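Local coordinates for core protein VP4 (Bluetongue virus, PDB 2JHP) that caps viral messenger RNA, combining several capping activities in one protein of the inner capsid core, at residues 297-303 against 340-346; 436-440 against 449-453. All blocks are in the same frame, centred on the assembly; numbering follows the deposited sequence.

Each contact involves a strand of a seven-stranded mixed sheet. The two sheets have the same strand order but are different sheets. Contact 1 joins the start of strand 302-308 to the end of strand 335-341, and it is partly buried, with exposed residues at its loop end. Contact 2 is largely buried. It packs the end of strand 433-437 against the chain that leads into helix 453-460, near a bound guanine. Their centres are about 43 Å apart, on opposite sides of the chain's centre. Chemistry follows place. Contact 1 is held mainly by backbone hydrogen bonds. Contact 2 has one backbone hydrogen bond, and side-chain packing does most of the joining.

Contact 1. Residues 297-303 against 340-346; sequences GGAFSSA and MRLRGYS
Met-340 N donates to Ala-303 O at 2.8 Å, and Ala-303 N returns a bond to Met-340 O at 2.9 Å. The two residues form an antiparallel hydrogen-bonded pair. Their CB atoms meet on one face of the sheet, 3.9 Å apart, and both side chains touch Ala-293 of helix 280-295. Regular strand pairing has ended by Leu-342, whose N still reaches Ser-301 O at 3.1 Å, from 46° above the carbonyl plane. Leu-342 CG lies beside its backbone N (chi1 -56°). CD1 then comes alongside Phe-300 CB at 3.8 Å and also touches Ala-303 CB. Further out, Gly-298 N bonds to Arg-343 O, though the exact length is doubtful. At this exposed end the Arg-343 chain is bent, and one guanidinium face lies over Gly-297 O without a hydrogen bond. A water lies between Ala-299 O and Tyr-345 O, 2.7 Å from the latter. Ser-301 CB packs on Ser-346 CB, while Ser-301 OG bonds to Arg-260 O and Glu-259 OE2. The ring of Phe-300 turns from the contact and meets Phe-262 edge-to-face. The antiparallel pair of strands 302-308 and 335-341, in a sheet of order 3-2-1-4-5-7-6, is characteristic of the class I methyltransferase fold.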
ATOM      1  N   GLY A 297     -15.347   0.269 -31.995  1.00 17.66           N
ATOM      2  CA  GLY A 297     -15.923   0.206 -30.655  1.00 26.43           C
ATOM      3  C   GLY A 297     -16.801  -1.030 -30.617  1.00 32.69           C
ATOM      4  O   GLY A 297     -17.518  -1.319 -31.580  1.00 64.06           O
ATOM      5  N   GLY A 298     -16.745  -1.770 -29.521  1.00 30.36           N
ATOM      6  CA  GLY A 298     -17.408  -3.068 -29.456  1.00 33.22           C
ATOM      7  C   GLY A 298     -16.373  -4.175 -29.447  1.00 14.77           C
ATOM      8  O   GLY A 298     -16.552  -5.184 -28.767  1.00 45.62           O
ATOM      9  N   ALA A 299     -15.286  -3.971 -30.197  1.00 49.74           N
ATOM     10  CA  ALA A 299     -14.141  -4.886 -30.208  1.00 45.61           C
ATOM     11  C   ALA A 299     -13.004  -4.408 -29.295  1.00 29.12           C
ATOM     12  O   ALA A 299     -12.135  -5.194 -28.895  1.00 14.32           O
ATOM     13  CB  ALA A 299     -13.632  -5.078 -31.632  1.00 22.98           C
ATOM     14  N   PHE A 300     -13.012  -3.120 -28.970  1.00 13.60           N
ATOM     15  CA  PHE A 300     -11.941  -2.519 -28.176  1.00  6.88           C
ATOM     16  C   PHE A 300     -12.446  -1.870 -26.909  1.00 13.11           C
ATOM     17  O   PHE A 300     -13.382  -1.085 -26.941  1.00 26.25           O
ATOM     18  CB  PHE A 300     -11.201  -1.460 -28.990  1.00 15.81           C
ATOM     19  CG  PHE A 300     -10.221  -2.021 -29.966  1.00 15.86           C
ATOM     20  CD1 PHE A 300     -10.591  -2.248 -31.279  1.00 38.65           C
ATOM     21  CD2 PHE A 300      -8.915  -2.317 -29.563  1.00  4.89           C
ATOM     22  CE1 PHE A 300      -9.684  -2.761 -32.172  1.00  8.22           C
ATOM     23  CE2 PHE A 300      -7.989  -2.840 -30.448  1.00 19.56           C
ATOM     24  CZ  PHE A 300      -8.364  -3.058 -31.754  1.00-12.22           C
ATOM     25  N   SER A 301     -11.799  -2.183 -25.792  1.00 -8.49           N
ATOM     26  CA  SER A 301     -12.102  -1.514 -24.515  1.00 -8.47           C
ATOM     27  C   SER A 301     -11.713  -0.019 -24.507  1.00  7.54           C
ATOM     28  O   SER A 301     -12.361   0.800 -23.844  1.00 12.96           O
ATOM     29  CB  SER A 301     -11.339  -2.193 -23.391  1.00  9.50           C
ATOM     30  OG  SER A 301      -9.962  -1.875 -23.507  1.00 22.27           O
ATOM     31  N   SER A 302     -10.641   0.314 -25.221  1.00 13.45           N
ATOM     32  CA  SER A 302     -10.049   1.642 -25.142  1.00 11.73           C
ATOM     33  C   SER A 302      -9.113   1.918 -26.305  1.00 21.07           C
ATOM     34  O   SER A 302      -8.605   0.997 -26.938  1.00 22.89           O
ATOM     35  CB  SER A 302      -9.292   1.814 -23.819  1.00 16.19           C
ATOM     36  OG  SER A 302      -8.547   0.646 -23.498  1.00 15.86           O
ATOM     37  N   ALA A 303      -8.887   3.196 -26.578  1.00 26.26           N
ATOM     38  CA  ALA A 303      -7.968   3.602 -27.627  1.00 19.24           C
ATOM     39  C   ALA A 303      -7.127   4.772 -27.154  1.00 27.05           C
ATOM     40  O   ALA A 303      -7.602   5.629 -26.399  1.00 20.14           O
ATOM     41  CB  ALA A 303      -8.727   3.968 -28.890  1.00 18.12           C
ATOM     42  N   MET A 340      -9.652   7.325 -25.581  1.00 19.58           N
ATOM     43  CA  MET A 340     -11.012   7.039 -25.986  1.00 15.12           C
ATOM     44  C   MET A 340     -11.496   5.834 -25.194  1.00 16.29           C
ATOM     45  O   MET A 340     -10.936   4.741 -25.318  1.00 24.03           O
ATOM     46  CB  MET A 340     -11.077   6.733 -27.491  1.00  7.01           C
ATOM     47  CG  MET A 340     -10.597   7.849 -28.439  1.00 16.83           C
ATOM     48  SD  MET A 340     -10.547   7.385 -30.196  1.00 20.02           S
ATOM     49  CE  MET A 340     -12.269   7.045 -30.506  1.00  8.55           C
ATOM     50  N   ARG A 341     -12.520   6.037 -24.361  1.00 -7.66           N
ATOM     51  CA  ARG A 341     -13.162   4.929 -23.657  1.00  1.04           C
ATOM     52  C   ARG A 341     -14.290   4.411 -24.528  1.00  8.94           C
ATOM     53  O   ARG A 341     -15.184   5.162 -24.928  1.00 11.49           O
ATOM     54  CB  ARG A 341     -13.685   5.355 -22.295  1.00  2.72           C
ATOM     55  CG  ARG A 341     -13.913   4.169 -21.342  1.00-10.83           C
ATOM     56  CD  ARG A 341     -15.325   4.160 -20.821  1.00 35.94           C
ATOM     57  NE  ARG A 341     -16.257   3.651 -21.812  1.00 14.37           N
ATOM     58  CZ  ARG A 341     -17.531   4.005 -21.909  1.00 59.21           C
ATOM     59  NH1 ARG A 341     -18.052   4.891 -21.069  1.00 -3.44           N
ATOM     60  NH2 ARG A 341     -18.285   3.472 -22.858  1.00 47.36           N
ATOM     61  N   LEU A 342     -14.226   3.126 -24.840  1.00 17.16           N
ATOM     62  CA  LEU A 342     -15.161   2.527 -25.774  1.00 18.90           C
ATOM     63  C   LEU A 342     -15.987   1.435 -25.103  1.00 22.12           C
ATOM     64  O   LEU A 342     -15.845   1.178 -23.918  1.00 16.07           O
ATOM     65  CB  LEU A 342     -14.399   1.958 -26.977  1.00 25.93           C
ATOM     66  CG  LEU A 342     -13.488   2.888 -27.776  1.00 27.22           C
ATOM     67  CD1 LEU A 342     -12.606   2.089 -28.731  1.00 -8.96           C
ATOM     68  CD2 LEU A 342     -14.297   3.917 -28.542  1.00 -9.90           C
ATOM     69  N   ARG A 343     -16.882   0.818 -25.859  1.00 16.06           N
ATOM     70  CA  ARG A 343     -17.491  -0.414 -25.406  1.00 20.41           C
ATOM     71  C   ARG A 343     -16.659  -1.496 -26.060  1.00 20.99           C
ATOM     72  O   ARG A 343     -15.985  -1.240 -27.065  1.00 23.94           O
ATOM     73  CB  ARG A 343     -18.976  -0.504 -25.775  1.00 34.24           C
ATOM     74  CG  ARG A 343     -19.289  -0.272 -27.231  1.00174.86           C
ATOM     75  CD  ARG A 343     -19.764   1.151 -27.511  1.00 -5.87           C
ATOM     76  NE  ARG A 343     -19.520   1.511 -28.911  1.00 14.52           N
ATOM     77  CZ  ARG A 343     -20.040   0.872 -29.959  1.00-13.92           C
ATOM     78  NH1 ARG A 343     -20.845  -0.176 -29.790  1.00 22.85           N
ATOM     79  NH2 ARG A 343     -19.743   1.275 -31.189  1.00 23.95           N
ATOM     80  N   GLY A 344     -16.699  -2.692 -25.494  1.00 16.41           N
ATOM     81  CA  GLY A 344     -15.757  -3.746 -25.841  1.00 13.29           C
ATOM     82  C   GLY A 344     -15.371  -4.386 -24.526  1.00 13.11           C
ATOM     83  O   GLY A 344     -15.268  -3.692 -23.510  1.00 16.16           O
ATOM     84  N   TYR A 345     -15.185  -5.706 -24.521  1.00  5.78           N
ATOM     85  CA  TYR A 345     -14.879  -6.408 -23.278  1.00 -5.53           C
ATOM     86  C   TYR A 345     -13.686  -5.764 -22.564  1.00  8.54           C
ATOM     87  O   TYR A 345     -12.709  -5.355 -23.203  1.00 18.78           O
ATOM     88  CB  TYR A 345     -14.656  -7.901 -23.522  1.00  6.80           C
ATOM     89  CG  TYR A 345     -14.442  -8.680 -22.256  1.00 11.48           C
ATOM     90  CD1 TYR A 345     -13.157  -8.955 -21.803  1.00 -6.29           C
ATOM     91  CD2 TYR A 345     -15.520  -9.122 -21.492  1.00 10.03           C
ATOM     92  CE1 TYR A 345     -12.944  -9.671 -20.623  1.00 -7.47           C
ATOM     93  CE2 TYR A 345     -15.320  -9.836 -20.306  1.00  3.52           C
ATOM     94  CZ  TYR A 345     -14.028 -10.109 -19.883  1.00 51.30           C
ATOM     95  OH  TYR A 345     -13.810 -10.820 -18.725  1.00  6.30           O
ATOM     96  N   SER A 346     -13.799  -5.660 -21.239  1.00  2.26           N
ATOM     97  CA  SER A 346     -12.786  -5.018 -20.401  1.00  9.52           C
ATOM     98  C   SER A 346     -12.787  -5.612 -19.000  1.00 15.22           C
ATOM     99  O   SER A 346     -13.841  -5.812 -18.406  1.00 14.67           O
ATOM    100  CB  SER A 346     -13.025  -3.510 -20.326  1.00 12.02           C
ATOM    101  OG  SER A 346     -12.218  -2.915 -19.325  1.00 16.58           O
TER
HETATM  102  O   HOH W   1     -12.110  -5.244 -25.818  1.00  0.27           O

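Contact 2. Residues 436-440 against 449-453; sequences AWVGR and FALPR
Trp-437 and Leu-451 are joined by the one backbone hydrogen bond across this contact. Leu-451 N donates to Trp-437 O at 2.9 Å, in the carbonyl plane. The contact belongs to a Rossmann-like methyltransferase sheet, strand order 3-2-1-4-5-7-6. Strand 433-437 ends here, and the chain returns through 449-453 to start helix 453-460, with Pro-452 at the N-cap position. The two segments run nearly at right angles, 92° apart. Ala-450 CA also leans on Trp-437 O, as a CA-H...O contact of 3.2 Å.

The Trp-437 indole leaves with CG opposite its backbone N (chi1 -178°). This presents the CD1 edge to the second segment, where Phe-449 O and Ala-450 CA lie near the ring plane. Ala-450 CB is 3.9 Å from Trp-437 CD1. The indole also meets Phe-499 edge-to-face, and Tyr-446, which lines the guanine pocket. This places Trp-437 in the second shell, its side chain about 7 Å from the bound guanine.

One residue earlier, Ala-436 CB touches Leu-451 CD1 at 3.8 Å. Leu-451 also packs on Tyr-425 and Val-456. It thus touches the strand and both helices, 421-430 and 453-460.

Val-438 takes the far end. Its CG1 approaches Leu-451 O at 3.5 Å, and its CG2 faces Arg-453. The Arg-453 chain is extended from CG to NE (chi2 -171°) and crosses the valine side chain at about a right angle. Arg-453 CG lies 3.8 Å from Val-438 CB. The guanidinium turns one face to Val-438 O, which sits 3.4 Å above its plane, offset toward the rim. Arg-453 NH2 is hydrogen-bonded elsewhere, to Gly-562 O, while Val-438 CG2 rests 3.7 Å from Arg-453 NE.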
ATOM      1  N   ALA A 436      -5.948   1.409  10.309  1.00 21.85           N
ATOM      2  CA  ALA A 436      -6.299   2.710  10.834  1.00 22.45           C
ATOM      3  C   ALA A 436      -5.135   3.284  11.632  1.00 25.02           C
ATOM      4  O   ALA A 436      -4.503   2.602  12.434  1.00 33.73           O
ATOM      5  CB  ALA A 436      -7.547   2.626  11.696  1.00 46.19           C
ATOM      6  N   TRP A 437      -4.859   4.551  11.394  1.00 21.17           N
ATOM      7  CA  TRP A 437      -3.802   5.254  12.093  1.00 -4.27           C
ATOM      8  C   TRP A 437      -4.180   5.577  13.559  1.00  8.92           C
ATOM      9  O   TRP A 437      -5.253   6.132  13.812  1.00 16.63           O
ATOM     10  CB  TRP A 437      -3.484   6.543  11.337  1.00 33.09           C
ATOM     11  CG  TRP A 437      -2.397   7.315  11.932  1.00 15.91           C
ATOM     12  CD1 TRP A 437      -2.518   8.341  12.825  1.00 -9.89           C
ATOM     13  CD2 TRP A 437      -0.996   7.157  11.696  1.00 20.78           C
ATOM     14  NE1 TRP A 437      -1.277   8.845  13.148  1.00 15.37           N
ATOM     15  CE2 TRP A 437      -0.327   8.129  12.473  1.00-11.16           C
ATOM     16  CE3 TRP A 437      -0.241   6.302  10.895  1.00  6.91           C
ATOM     17  CZ2 TRP A 437       1.060   8.265  12.474  1.00-10.79           C
ATOM     18  CZ3 TRP A 437       1.141   6.424  10.899  1.00 -7.99           C
ATOM     19  CH2 TRP A 437       1.780   7.407  11.685  1.00-12.02           C
ATOM     20  N   VAL A 438      -3.296   5.220  14.495  1.00 12.18           N
ATOM     21  CA  VAL A 438      -3.526   5.418  15.919  1.00-10.33           C
ATOM     22  C   VAL A 438      -2.367   6.183  16.548  1.00 -7.33           C
ATOM     23  O   VAL A 438      -2.433   6.565  17.721  1.00  7.66           O
ATOM     24  CB  VAL A 438      -3.752   4.082  16.678  1.00-12.12           C
ATOM     25  CG1 VAL A 438      -5.072   3.437  16.267  1.00-11.94           C
ATOM     26  CG2 VAL A 438      -2.587   3.128  16.476  1.00-11.76           C
ATOM     27  N   GLY A 439      -1.305   6.403  15.772  1.00 10.28           N
ATOM     28  CA  GLY A 439      -0.136   7.112  16.246  1.00  9.62           C
ATOM     29  C   GLY A 439      -0.449   8.521  16.724  1.00 -6.64           C
ATOM     30  O   GLY A 439      -1.210   9.241  16.085  1.00  8.61           O
ATOM     31  N   ARG A 440       0.134   8.908  17.858  1.00 10.91           N
ATOM     32  CA  ARG A 440      -0.121  10.232  18.443  1.00 16.27           C
ATOM     33  C   ARG A 440       1.066  11.177  18.326  1.00 22.02           C
ATOM     34  O   ARG A 440       0.895  12.383  18.489  1.00 23.50           O
ATOM     35  CB  ARG A 440      -0.567  10.128  19.913  1.00  8.80           C
ATOM     36  CG  ARG A 440      -1.765   9.244  20.122  1.00 21.30           C
ATOM     37  CD  ARG A 440      -2.381   9.472  21.470  1.00 25.64           C
ATOM     38  NE  ARG A 440      -3.829   9.351  21.368  1.00 36.20           N
ATOM     39  CZ  ARG A 440      -4.681  10.369  21.264  1.00 38.54           C
ATOM     40  NH1 ARG A 440      -4.246  11.625  21.269  1.00 17.92           N
ATOM     41  NH2 ARG A 440      -5.983  10.124  21.162  1.00 56.25           N
ATOM     42  N   PHE A 449      -5.336  11.373  10.739  1.00 10.84           N
ATOM     43  CA  PHE A 449      -5.767  11.599  12.101  1.00 -8.98           C
ATOM     44  C   PHE A 449      -5.773  10.259  12.828  1.00  4.89           C
ATOM     45  O   PHE A 449      -6.012   9.211  12.221  1.00 10.82           O
ATOM     46  CB  PHE A 449      -7.141  12.269  12.134  1.00 -7.04           C
ATOM     47  CG  PHE A 449      -8.263  11.412  11.597  1.00 16.02           C
ATOM     48  CD1 PHE A 449      -9.000  10.563  12.446  1.00  4.89           C
ATOM     49  CD2 PHE A 449      -8.611  11.465  10.256  1.00 14.96           C
ATOM     50  CE1 PHE A 449     -10.038   9.798  11.968  1.00 -9.76           C
ATOM     51  CE2 PHE A 449      -9.662  10.677   9.776  1.00  9.91           C
ATOM     52  CZ  PHE A 449     -10.365   9.849  10.638  1.00 10.97           C
ATOM     53  N   ALA A 450      -5.497  10.303  14.128  1.00  8.62           N
ATOM     54  CA  ALA A 450      -5.437   9.116  14.975  1.00 11.98           C
ATOM     55  C   ALA A 450      -6.784   8.754  15.593  1.00 13.58           C
ATOM     56  O   ALA A 450      -7.438   9.595  16.186  1.00 20.18           O
ATOM     57  CB  ALA A 450      -4.392   9.316  16.070  1.00  5.26           C
ATOM     58  N   LEU A 451      -7.188   7.492  15.445  1.00 14.32           N
ATOM     59  CA  LEU A 451      -8.319   6.924  16.188  1.00 20.98           C
ATOM     60  C   LEU A 451      -7.825   6.587  17.587  1.00 20.01           C
ATOM     61  O   LEU A 451      -6.714   6.098  17.736  1.00 20.45           O
ATOM     62  CB  LEU A 451      -8.842   5.640  15.518  1.00 17.20           C
ATOM     63  CG  LEU A 451      -9.571   5.690  14.176  1.00 37.83           C
ATOM     64  CD1 LEU A 451     -10.199   4.354  13.854  1.00-10.36           C
ATOM     65  CD2 LEU A 451     -10.612   6.811  14.139  1.00 -6.13           C
ATOM     66  N   PRO A 452      -8.623   6.897  18.625  1.00 16.57           N
ATOM     67  CA  PRO A 452      -8.222   6.466  19.968  1.00  6.78           C
ATOM     68  C   PRO A 452      -8.049   4.958  20.030  1.00 13.47           C
ATOM     69  O   PRO A 452      -8.961   4.229  19.663  1.00 11.11           O
ATOM     70  CB  PRO A 452      -9.403   6.929  20.846  1.00 -9.69           C
ATOM     71  CG  PRO A 452     -10.008   8.062  20.101  1.00-11.23           C
ATOM     72  CD  PRO A 452      -9.874   7.690  18.660  1.00 10.37           C
ATOM     73  N   ARG A 453      -6.881   4.498  20.467  1.00  7.58           N
ATOM     74  CA  ARG A 453      -6.584   3.057  20.583  1.00 15.09           C
ATOM     75  C   ARG A 453      -7.608   2.240  21.364  1.00 19.99           C
ATOM     76  O   ARG A 453      -7.981   1.143  20.950  1.00 22.29           O
ATOM     77  CB  ARG A 453      -5.219   2.828  21.217  1.00 14.42           C
ATOM     78  CG  ARG A 453      -4.058   3.134  20.309  1.00 12.84           C
ATOM     79  CD  ARG A 453      -2.793   2.665  20.949  1.00 34.29           C
ATOM     80  NE  ARG A 453      -1.657   2.912  20.086  1.00 18.52           N
ATOM     81  CZ  ARG A 453      -0.973   4.055  20.047  1.00 10.40           C
ATOM     82  NH1 ARG A 453       0.048   4.173  19.210  1.00 12.47           N
ATOM     83  NH2 ARG A 453      -1.313   5.070  20.841  1.00 16.74           N
TER